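Local coordinates for protein 4-hydroxybutyrate coenzyme A transferase (Shewanella oneidensis, PDB 2OAS) that probably transfers coenzyme A between acyl-CoA thioesters and free carboxylic acids such as acetate or 4-hydroxybutyrate, at residues 42-53 against 65-76; 100-111 against 135-143. All coordinates share one frame; numbering follows the deposited sequence.

Contact 1: 42-53 against 65-76; sequences ALTLDNITLLQL and SLLGHLRHRCFF
L50 and R71 set the register of two adjacent parallel strands, 48-52 and 70-74: L50 N donates to R71 O at 3.0 Å, and L50 O takes the N-H of R73 at 2.9 Å, almost straight at 171° although the donor stands above the carbonyl plane. Tight side-chain packing lies toward the C-terminal ends. With CG placed opposite the backbone N (chi1 -166°), the extended chain of R73 runs alongside L51 in the same direction, and L51 CD2 comes 3.2 Å from R73 CD. The same methyl reaches F75 CZ (3.6 Å), while L53 CD1 sits at the edge of the F75 ring, 3.6 Å from F75 CB. On the other sheet face Q52 OE1 meets the edge of the H72 ring 3.3 Å from H72 CD2, the amide turned 74° from the imidazole. The N-terminal end is looser at the exposed L43, whose CD2 stays 4.1 Å from L66 CD1, the side chains at about a right angle. H69 is the exception there, a closely packed ring with L45 O at its edge, 3.0 Å from H69 CD2. Strand 21-24 flanks 48-52 and strand 91-92 flanks 70-74. The R73 guanidinium pairs with E399 of the second subunit, F76 touches coenzyme A, and helix 100-105 covers L51 and F75.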
loop_
_atom_site.group_PDB
_atom_site.type_symbol
_atom_site.label_atom_id
_atom_site.label_comp_id
_atom_site.label_asym_id
_atom_site.label_seq_id
_atom_site.Cartn_x
_atom_site.Cartn_y
_atom_site.Cartn_z
ATOM N N ALA A 42 -26.991 25.909 -12.083
ATOM C CA ALA A 42 -26.154 26.156 -10.918
ATOM C C ALA A 42 -25.881 27.644 -10.720
ATOM O O ALA A 42 -25.547 28.074 -9.622
ATOM C CB ALA A 42 -24.836 25.408 -11.055
ATOM N N LEU A 43 -26.024 28.426 -11.786
ATOM C CA LEU A 43 -25.784 29.862 -11.706
ATOM C C LEU A 43 -26.719 30.552 -10.731
ATOM O O LEU A 43 -26.416 31.643 -10.244
ATOM C CB LEU A 43 -25.915 30.503 -13.083
ATOM C CG LEU A 43 -24.853 30.067 -14.096
ATOM C CD1 LEU A 43 -25.070 30.808 -15.396
ATOM C CD2 LEU A 43 -23.468 30.351 -13.546
ATOM N N THR A 44 -27.850 29.904 -10.451
ATOM C CA THR A 44 -28.858 30.428 -9.533
ATOM C C THR A 44 -28.690 29.821 -8.138
ATOM O O THR A 44 -29.415 30.173 -7.208
ATOM C CB THR A 44 -30.284 30.094 -10.019
ATOM O OG1 THR A 44 -30.596 28.729 -9.704
ATOM C CG2 THR A 44 -30.397 30.291 -11.525
ATOM N N LEU A 45 -27.738 28.904 -7.994
ATOM C CA LEU A 45 -27.508 28.246 -6.712
ATOM C C LEU A 45 -26.174 28.683 -6.124
ATOM O O LEU A 45 -25.534 29.603 -6.626
ATOM C CB LEU A 45 -27.483 26.725 -6.899
ATOM C CG LEU A 45 -28.577 26.065 -7.740
ATOM C CD1 LEU A 45 -28.272 24.581 -7.911
ATOM C CD2 LEU A 45 -29.919 26.265 -7.076
ATOM N N ASP A 46 -25.770 28.029 -5.043
ATOM C CA ASP A 46 -24.476 28.309 -4.441
ATOM C C ASP A 46 -24.120 27.195 -3.477
ATOM O O ASP A 46 -24.963 26.370 -3.111
ATOM C CB ASP A 46 -24.462 29.656 -3.709
ATOM C CG ASP A 46 -25.359 29.668 -2.505
ATOM O OD1 ASP A 46 -25.233 30.596 -1.664
ATOM O OD2 ASP A 46 -26.197 28.740 -2.410
ATOM N N ASN A 47 -22.854 27.175 -3.084
ATOM C CA ASN A 47 -22.353 26.176 -2.162
ATOM C C ASN A 47 -22.592 24.775 -2.690
ATOM O O ASN A 47 -22.886 23.861 -1.922
ATOM C CB ASN A 47 -23.017 26.327 -0.800
ATOM C CG ASN A 47 -22.980 27.749 -0.297
ATOM O OD1 ASN A 47 -21.934 28.406 -0.323
ATOM N ND2 ASN A 47 -24.132 28.241 0.167
ATOM N N ILE A 48 -22.468 24.607 -4.001
ATOM C CA ILE A 48 -22.653 23.303 -4.615
ATOM C C ILE A 48 -21.306 22.602 -4.746
ATOM O O ILE A 48 -20.395 23.134 -5.364
ATOM C CB ILE A 48 -23.273 23.418 -6.026
ATOM C CG1 ILE A 48 -24.702 23.964 -5.931
ATOM C CG2 ILE A 48 -23.275 22.053 -6.710
ATOM C CD1 ILE A 48 -25.664 23.089 -5.157
ATOM N N THR A 49 -21.184 21.420 -4.137
ATOM C CA THR A 49 -19.956 20.624 -4.211
ATOM C C THR A 49 -20.225 19.433 -5.118
ATOM O O THR A 49 -21.250 18.760 -4.992
ATOM C CB THR A 49 -19.524 20.080 -2.850
ATOM O OG1 THR A 49 -19.318 21.159 -1.937
ATOM C CG2 THR A 49 -18.226 19.305 -2.987
ATOM N N LEU A 50 -19.302 19.172 -6.033
ATOM C CA LEU A 50 -19.456 18.065 -6.963
ATOM C C LEU A 50 -18.313 17.071 -6.842
ATOM O O LEU A 50 -17.191 17.345 -7.283
ATOM C CB LEU A 50 -19.535 18.604 -8.390
ATOM C CG LEU A 50 -19.838 17.640 -9.534
ATOM C CD1 LEU A 50 -20.284 18.431 -10.726
ATOM C CD2 LEU A 50 -18.614 16.821 -9.887
ATOM N N LEU A 51 -18.618 15.915 -6.245
ATOM C CA LEU A 51 -17.650 14.829 -6.059
ATOM C C LEU A 51 -17.532 14.097 -7.389
ATOM O O LEU A 51 -18.520 13.948 -8.111
ATOM C CB LEU A 51 -18.132 13.867 -4.966
ATOM C CG LEU A 51 -18.069 14.327 -3.505
ATOM C CD1 LEU A 51 -18.824 13.363 -2.591
ATOM C CD2 LEU A 51 -16.621 14.404 -3.094
ATOM N N GLN A 52 -16.335 13.629 -7.713
ATOM C CA GLN A 52 -16.135 12.955 -8.995
ATOM C C GLN A 52 -14.808 12.213 -9.106
ATOM O O GLN A 52 -13.960 12.246 -8.213
ATOM C CB GLN A 52 -16.182 14.000 -10.120
ATOM C CG GLN A 52 -14.869 14.783 -10.263
ATOM C CD GLN A 52 -15.019 16.139 -10.963
ATOM O OE1 GLN A 52 -15.645 17.056 -10.428
ATOM N NE2 GLN A 52 -14.441 16.264 -12.152
ATOM N N LEU A 53 -14.648 11.548 -10.234
ATOM C CA LEU A 53 -13.430 10.826 -10.553
ATOM C C LEU A 53 -13.027 11.476 -11.874
ATOM O O LEU A 53 -13.347 12.643 -12.113
ATOM C CB LEU A 53 -13.731 9.336 -10.740
ATOM C CG LEU A 53 -13.609 8.370 -9.544
ATOM C CD1 LEU A 53 -14.064 8.998 -8.248
ATOM C CD2 LEU A 53 -14.424 7.135 -9.840
ATOM N N SER A 65 -17.477 31.331 -14.705
ATOM C CA SER A 65 -18.794 31.769 -14.286
ATOM C C SER A 65 -19.367 30.901 -13.164
ATOM O O SER A 65 -20.263 31.340 -12.451
ATOM C CB SER A 65 -19.752 31.787 -15.479
ATOM O OG SER A 65 -19.837 30.517 -16.092
ATOM N N LEU A 66 -18.861 29.684 -12.995
ATOM C CA LEU A 66 -19.374 28.823 -11.923
ATOM C C LEU A 66 -18.670 29.034 -10.588
ATOM O O LEU A 66 -19.080 28.464 -9.573
ATOM C CB LEU A 66 -19.273 27.347 -12.305
ATOM C CG LEU A 66 -20.341 26.681 -13.188
ATOM C CD1 LEU A 66 -21.693 26.817 -12.518
ATOM C CD2 LEU A 66 -20.372 27.308 -14.553
ATOM N N LEU A 67 -17.613 29.848 -10.585
ATOM C CA LEU A 67 -16.874 30.101 -9.352
ATOM C C LEU A 67 -17.773 30.822 -8.364
ATOM O O LEU A 67 -18.312 31.893 -8.659
ATOM C CB LEU A 67 -15.620 30.936 -9.634
ATOM C CG LEU A 67 -14.571 30.298 -10.541
ATOM C CD1 LEU A 67 -13.450 31.282 -10.790
ATOM C CD2 LEU A 67 -14.034 29.016 -9.906
ATOM N N GLY A 68 -17.932 30.230 -7.188
ATOM C CA GLY A 68 -18.784 30.832 -6.186
ATOM C C GLY A 68 -20.112 30.104 -6.121
ATOM O O GLY A 68 -20.826 30.194 -5.118
ATOM N N HIS A 69 -20.454 29.390 -7.187
ATOM C CA HIS A 69 -21.700 28.639 -7.200
ATOM C C HIS A 69 -21.426 27.151 -7.015
ATOM O O HIS A 69 -22.087 26.477 -6.231
ATOM C CB HIS A 69 -22.456 28.863 -8.514
ATOM C CG HIS A 69 -22.739 30.301 -8.808
ATOM N ND1 HIS A 69 -21.770 31.171 -9.261
ATOM C CD2 HIS A 69 -23.875 31.027 -8.694
ATOM C CE1 HIS A 69 -22.296 32.373 -9.417
ATOM N NE2 HIS A 69 -23.573 32.312 -9.079
ATOM N N LEU A 70 -20.428 26.654 -7.733
ATOM C CA LEU A 70 -20.076 25.253 -7.672
ATOM C C LEU A 70 -18.576 25.069 -7.533
ATOM O O LEU A 70 -17.806 25.875 -8.037
ATOM C CB LEU A 70 -20.574 24.560 -8.941
ATOM C CG LEU A 70 -20.056 23.159 -9.277
ATOM C CD1 LEU A 70 -20.102 22.276 -8.050
ATOM C CD2 LEU A 70 -20.898 22.573 -10.377
ATOM N N ARG A 71 -18.161 24.021 -6.831
ATOM C CA ARG A 71 -16.748 23.733 -6.653
ATOM C C ARG A 71 -16.558 22.243 -6.872
ATOM O O ARG A 71 -17.383 21.453 -6.438
ATOM C CB ARG A 71 -16.287 24.140 -5.245
ATOM C CG ARG A 71 -14.886 23.640 -4.847
ATOM C CD ARG A 71 -14.393 24.208 -3.499
ATOM N NE ARG A 71 -13.590 25.417 -3.683
ATOM C CZ ARG A 71 -12.260 25.457 -3.633
ATOM N NH1 ARG A 71 -11.563 24.357 -3.389
ATOM N NH2 ARG A 71 -11.626 26.599 -3.860
ATOM N N HIS A 72 -15.491 21.866 -7.570
ATOM C CA HIS A 72 -15.198 20.464 -7.836
ATOM C C HIS A 72 -14.390 19.812 -6.713
ATOM O O HIS A 72 -13.440 20.409 -6.219
ATOM C CB HIS A 72 -14.421 20.331 -9.158
ATOM C CG HIS A 72 -15.175 20.828 -10.350
ATOM N ND1 HIS A 72 -15.105 22.133 -10.781
ATOM C CD2 HIS A 72 -16.065 20.210 -11.166
ATOM C CE1 HIS A 72 -15.919 22.299 -11.810
ATOM N NE2 HIS A 72 -16.515 21.147 -12.063
ATOM N N ARG A 73 -14.785 18.599 -6.313
ATOM C CA ARG A 73 -14.084 17.830 -5.269
ATOM C C ARG A 73 -13.647 16.545 -5.967
ATOM O O ARG A 73 -14.434 15.623 -6.137
ATOM C CB ARG A 73 -15.012 17.510 -4.100
ATOM C CG ARG A 73 -14.295 17.015 -2.840
ATOM C CD ARG A 73 -15.262 16.957 -1.664
ATOM N NE ARG A 73 -14.687 16.404 -0.441
ATOM C CZ ARG A 73 -13.888 17.065 0.390
ATOM N NH1 ARG A 73 -13.551 18.324 0.137
ATOM N NH2 ARG A 73 -13.448 16.475 1.493
ATOM N N CYS A 74 -12.385 16.493 -6.365
ATOM C CA CYS A 74 -11.866 15.365 -7.113
ATOM C C CYS A 74 -11.127 14.264 -6.387
ATOM O O CYS A 74 -10.190 14.519 -5.627
ATOM C CB CYS A 74 -10.954 15.874 -8.221
ATOM S SG CYS A 74 -11.645 17.197 -9.193
ATOM N N PHE A 75 -11.548 13.032 -6.651
ATOM C CA PHE A 75 -10.905 11.860 -6.091
ATOM C C PHE A 75 -9.858 11.475 -7.127
ATOM O O PHE A 75 -8.978 10.659 -6.876
ATOM C CB PHE A 75 -11.916 10.723 -5.925
ATOM C CG PHE A 75 -12.901 10.964 -4.831
ATOM C CD1 PHE A 75 -14.260 10.804 -5.051
ATOM C CD2 PHE A 75 -12.464 11.347 -3.564
ATOM C CE1 PHE A 75 -15.171 11.032 -4.028
ATOM C CE2 PHE A 75 -13.373 11.578 -2.539
ATOM C CZ PHE A 75 -14.730 11.417 -2.770
ATOM N N PHE A 76 -9.966 12.091 -8.296
ATOM C CA PHE A 76 -9.047 11.830 -9.392
ATOM C C PHE A 76 -9.189 12.990 -10.350
ATOM O O PHE A 76 -10.296 13.294 -10.792
ATOM C CB PHE A 76 -9.434 10.553 -10.112
ATOM C CG PHE A 76 -8.352 9.985 -10.969
ATOM C CD1 PHE A 76 -7.577 8.925 -10.503
ATOM C CD2 PHE A 76 -8.137 10.467 -12.258
ATOM C CE1 PHE A 76 -6.611 8.344 -11.307
ATOM C CE2 PHE A 76 -7.167 9.897 -13.079
ATOM C CZ PHE A 76 -6.400 8.830 -12.604
#

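Contact 2: 100-111 against 135-143; sequences VPKLFRSGEQKI and ATLAACQVA
F104 and A139 join two helices of the N-terminal alpha/beta domain, 100-105 and 136-142, which accompany its parallel sheet and meet over W23 of strand 21-24. The short axes run side by side, 2° from parallel and 8.6 Å apart, a spacing consistent with the small side chains of A138 and A139 at the interface. P101 CB rests on A138 CB at 3.7 Å. F104 holds its CG opposite the carbonyl carbon (chi1 -65°), which lays the ring against A139. One ring face lies beneath I111 CD1, which stands 3.4 Å above the plane, over the centre; the opposite face has V100 O toward its rim. At the ring edge, in plane, A135 O lies 4.0 Å from F104 CE2. I111 CD1 also reaches A139 CB (3.8 Å), so this one methyl bridges ring and helix. Nearer the outside, the R105 guanidinium lies flat over A138, whose CB is 3.5 Å from R105 CZ. R105 NH2 donates to Q141 OE1 at 3.2 Å and 153°; the oxygen is close to the guanidinium plane, but the donor is well out of the amide plane. At the far end of the loop that follows helix 100-105, a water accepts from I111 N and lies within reach of V142 O, and A143 CA makes a CA-H...O contact of 3.3 Å with I111 O. The chemistry is therefore divided: close apolar packing carries the buried side, whereas on the more exposed side the guanidinium is held by Q141 on NH2 and by salt bridges from NH1 to E287 and D285, and those two carboxylates probably balance its charge.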
loop_
_atom_site.group_PDB
_atom_site.type_symbol
_atom_site.label_atom_id
_atom_site.label_comp_id
_atom_site.label_asym_id
_atom_site.label_seq_id
_atom_site.Cartn_x
_atom_site.Cartn_y
_atom_site.Cartn_z
ATOM N N VAL A 100 -13.485 4.306 -2.347
ATOM C CA VAL A 100 -14.539 5.280 -2.566
ATOM C C VAL A 100 -15.924 4.744 -2.214
ATOM O O VAL A 100 -16.697 5.424 -1.557
ATOM C CB VAL A 100 -14.524 5.778 -4.010
ATOM C CG1 VAL A 100 -15.548 6.881 -4.195
ATOM C CG2 VAL A 100 -13.123 6.282 -4.360
ATOM N N PRO A 101 -16.263 3.521 -2.648
ATOM C CA PRO A 101 -17.581 2.943 -2.345
ATOM C C PRO A 101 -17.816 2.863 -0.844
ATOM O O PRO A 101 -18.929 3.099 -0.361
ATOM C CB PRO A 101 -17.505 1.558 -2.970
ATOM C CG PRO A 101 -16.635 1.783 -4.147
ATOM C CD PRO A 101 -15.516 2.633 -3.548
ATOM N N LYS A 102 -16.755 2.540 -0.114
ATOM C CA LYS A 102 -16.830 2.429 1.338
ATOM C C LYS A 102 -17.066 3.787 2.013
ATOM O O LYS A 102 -17.781 3.876 3.018
ATOM C CB LYS A 102 -15.545 1.800 1.897
ATOM C CG LYS A 102 -15.438 1.877 3.419
ATOM C CD LYS A 102 -14.009 2.260 3.880
ATOM C CE LYS A 102 -13.991 2.625 5.387
ATOM N NZ LYS A 102 -12.628 2.884 5.977
ATOM N N LEU A 103 -16.450 4.840 1.471
ATOM C CA LEU A 103 -16.600 6.193 2.008
ATOM C C LEU A 103 -18.065 6.599 1.903
ATOM O O LEU A 103 -18.599 7.313 2.757
ATOM C CB LEU A 103 -15.741 7.181 1.210
ATOM C CG LEU A 103 -15.526 8.574 1.814
ATOM C CD1 LEU A 103 -14.563 8.455 2.980
ATOM C CD2 LEU A 103 -14.946 9.520 0.786
ATOM N N PHE A 104 -18.719 6.149 0.839
ATOM C CA PHE A 104 -20.120 6.474 0.652
ATOM C C PHE A 104 -20.980 5.600 1.540
ATOM O O PHE A 104 -21.777 6.107 2.330
ATOM C CB PHE A 104 -20.546 6.288 -0.803
ATOM C CG PHE A 104 -19.872 7.214 -1.761
ATOM C CD1 PHE A 104 -19.299 8.404 -1.321
ATOM C CD2 PHE A 104 -19.823 6.904 -3.115
ATOM C CE1 PHE A 104 -18.677 9.277 -2.213
ATOM C CE2 PHE A 104 -19.210 7.768 -4.024
ATOM C CZ PHE A 104 -18.631 8.961 -3.571
ATOM N N ARG A 105 -20.810 4.287 1.424
ATOM C CA ARG A 105 -21.611 3.356 2.219
ATOM C C ARG A 105 -21.485 3.524 3.729
ATOM O O ARG A 105 -22.480 3.413 4.444
ATOM C CB ARG A 105 -21.296 1.912 1.809
ATOM C CG ARG A 105 -22.041 1.499 0.540
ATOM C CD ARG A 105 -21.278 0.501 -0.317
ATOM N NE ARG A 105 -22.053 0.184 -1.513
ATOM C CZ ARG A 105 -21.585 -0.457 -2.578
ATOM N NH1 ARG A 105 -20.325 -0.871 -2.627
ATOM N NH2 ARG A 105 -22.398 -0.680 -3.600
ATOM N N SER A 106 -20.276 3.801 4.209
ATOM C CA SER A 106 -20.033 3.987 5.639
ATOM C C SER A 106 -20.679 5.280 6.114
ATOM O O SER A 106 -20.691 5.586 7.305
ATOM C CB SER A 106 -18.537 4.069 5.918
ATOM O OG SER A 106 -18.011 5.279 5.401
ATOM N N GLY A 107 -21.193 6.046 5.165
ATOM C CA GLY A 107 -21.832 7.304 5.495
ATOM C C GLY A 107 -20.850 8.403 5.854
ATOM O O GLY A 107 -21.258 9.484 6.286
ATOM N N GLU A 108 -19.559 8.145 5.683
ATOM C CA GLU A 108 -18.549 9.151 6.005
ATOM C C GLU A 108 -18.695 10.367 5.099
ATOM O O GLU A 108 -18.493 11.499 5.536
ATOM C CB GLU A 108 -17.142 8.552 5.880
ATOM C CG GLU A 108 -16.819 7.503 6.949
ATOM C CD GLU A 108 -15.496 6.779 6.703
ATOM O OE1 GLU A 108 -15.377 6.066 5.672
ATOM O OE2 GLU A 108 -14.575 6.926 7.543
ATOM N N GLN A 109 -19.054 10.126 3.839
ATOM C CA GLN A 109 -19.252 11.204 2.859
ATOM C C GLN A 109 -20.678 11.141 2.324
ATOM O O GLN A 109 -21.055 10.211 1.621
ATOM C CB GLN A 109 -18.249 11.086 1.707
ATOM C CG GLN A 109 -18.499 12.059 0.549
ATOM C CD GLN A 109 -18.277 13.524 0.915
ATOM O OE1 GLN A 109 -17.153 13.967 1.109
ATOM N NE2 GLN A 109 -19.355 14.278 1.003
ATOM N N LYS A 110 -21.462 12.146 2.679
ATOM C CA LYS A 110 -22.849 12.239 2.271
ATOM C C LYS A 110 -22.988 12.669 0.818
ATOM O O LYS A 110 -22.158 13.413 0.297
ATOM C CB LYS A 110 -23.581 13.251 3.158
ATOM C CG LYS A 110 -24.866 12.735 3.777
ATOM C CD LYS A 110 -24.584 11.621 4.797
ATOM C CE LYS A 110 -25.893 11.090 5.410
ATOM N NZ LYS A 110 -25.683 10.010 6.425
ATOM N N ILE A 111 -24.058 12.203 0.181
ATOM C CA ILE A 111 -24.352 12.543 -1.200
ATOM C C ILE A 111 -25.833 12.884 -1.298
ATOM O O ILE A 111 -26.685 12.031 -1.062
ATOM C CB ILE A 111 -24.055 11.371 -2.140
ATOM C CG1 ILE A 111 -22.559 11.055 -2.104
ATOM C CG2 ILE A 111 -24.552 11.690 -3.530
ATOM C CD1 ILE A 111 -22.133 9.925 -2.989
ATOM N N ALA A 135 -17.690 3.574 -8.848
ATOM C CA ALA A 135 -18.256 3.841 -7.538
ATOM C C ALA A 135 -19.611 4.512 -7.595
ATOM O O ALA A 135 -20.181 4.869 -6.557
ATOM C CB ALA A 135 -17.308 4.707 -6.743
ATOM N N THR A 136 -20.140 4.680 -8.800
ATOM C CA THR A 136 -21.440 5.327 -8.969
ATOM C C THR A 136 -22.550 4.448 -8.373
ATOM O O THR A 136 -23.503 4.950 -7.771
ATOM C CB THR A 136 -21.679 5.681 -10.480
ATOM O OG1 THR A 136 -23.030 6.109 -10.673
ATOM C CG2 THR A 136 -21.380 4.495 -11.367
ATOM N N LEU A 137 -22.397 3.134 -8.501
ATOM C CA LEU A 137 -23.374 2.189 -7.969
ATOM C C LEU A 137 -23.519 2.417 -6.463
ATOM O O LEU A 137 -24.632 2.446 -5.923
ATOM C CB LEU A 137 -22.900 0.766 -8.271
ATOM C CG LEU A 137 -23.834 -0.411 -7.999
ATOM C CD1 LEU A 137 -23.830 -0.723 -6.534
ATOM C CD2 LEU A 137 -25.236 -0.089 -8.493
ATOM N N ALA A 138 -22.384 2.610 -5.793
ATOM C CA ALA A 138 -22.355 2.860 -4.354
ATOM C C ALA A 138 -22.945 4.238 -4.048
ATOM O O ALA A 138 -23.623 4.437 -3.027
ATOM C CB ALA A 138 -20.919 2.771 -3.846
ATOM N N ALA A 139 -22.689 5.191 -4.948
ATOM C CA ALA A 139 -23.200 6.556 -4.798
ATOM C C ALA A 139 -24.721 6.531 -4.933
ATOM O O ALA A 139 -25.434 7.205 -4.194
ATOM C CB ALA A 139 -22.587 7.462 -5.859
ATOM N N CYS A 140 -25.217 5.753 -5.887
ATOM C CA CYS A 140 -26.667 5.660 -6.085
ATOM C C CYS A 140 -27.344 5.003 -4.890
ATOM O O CYS A 140 -28.538 5.187 -4.675
ATOM C CB CYS A 140 -26.991 4.857 -7.340
ATOM S SG CYS A 140 -26.612 5.733 -8.845
ATOM N N GLN A 141 -26.573 4.247 -4.116
ATOM C CA GLN A 141 -27.112 3.559 -2.956
ATOM C C GLN A 141 -27.399 4.537 -1.818
ATOM O O GLN A 141 -28.457 4.496 -1.193
ATOM C CB GLN A 141 -26.130 2.480 -2.467
ATOM C CG GLN A 141 -26.668 1.036 -2.483
ATOM C CD GLN A 141 -26.412 0.306 -3.826
ATOM O OE1 GLN A 141 -25.550 -0.595 -3.916
ATOM N NE2 GLN A 141 -27.157 0.702 -4.872
ATOM N N VAL A 142 -26.454 5.431 -1.557
ATOM C CA VAL A 142 -26.609 6.375 -0.472
ATOM C C VAL A 142 -27.149 7.739 -0.894
ATOM O O VAL A 142 -27.523 8.551 -0.054
ATOM C CB VAL A 142 -25.275 6.553 0.263
ATOM C CG1 VAL A 142 -24.777 5.206 0.745
ATOM C CG2 VAL A 142 -24.244 7.179 -0.661
ATOM N N ALA A 143 -27.203 7.997 -2.191
ATOM C CA ALA A 143 -27.681 9.284 -2.647
ATOM C C ALA A 143 -29.095 9.620 -2.166
ATOM O O ALA A 143 -29.992 8.775 -2.203
ATOM C CB ALA A 143 -27.626 9.342 -4.153
HETATM O O HOH W 1 -25.325 10.349 1.513
#

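Overall arrangement
Following the chain from its N terminus, contact 1 closes first: the connection 54-64, without regular helix or strand, returns the chain so that 65-76 can lie beside 42-53. Contact 2 opens only afterwards, at residue 100, and its connection includes strands 113-118 and 126-128 before 135-143 comes back. The two loops are in series, neither nesting nor crossing. In space they abut, although their centres are 18 Å apart: L51 CD1 lies 3.4 Å from Q109 CG, and F75 CZ is 4.0 Å from L103 CD2. Contact 1 joins two neighbouring strands of the parallel sheet and contact 2 two helices beside it; this packing connects the two layers, and both border the second subunit.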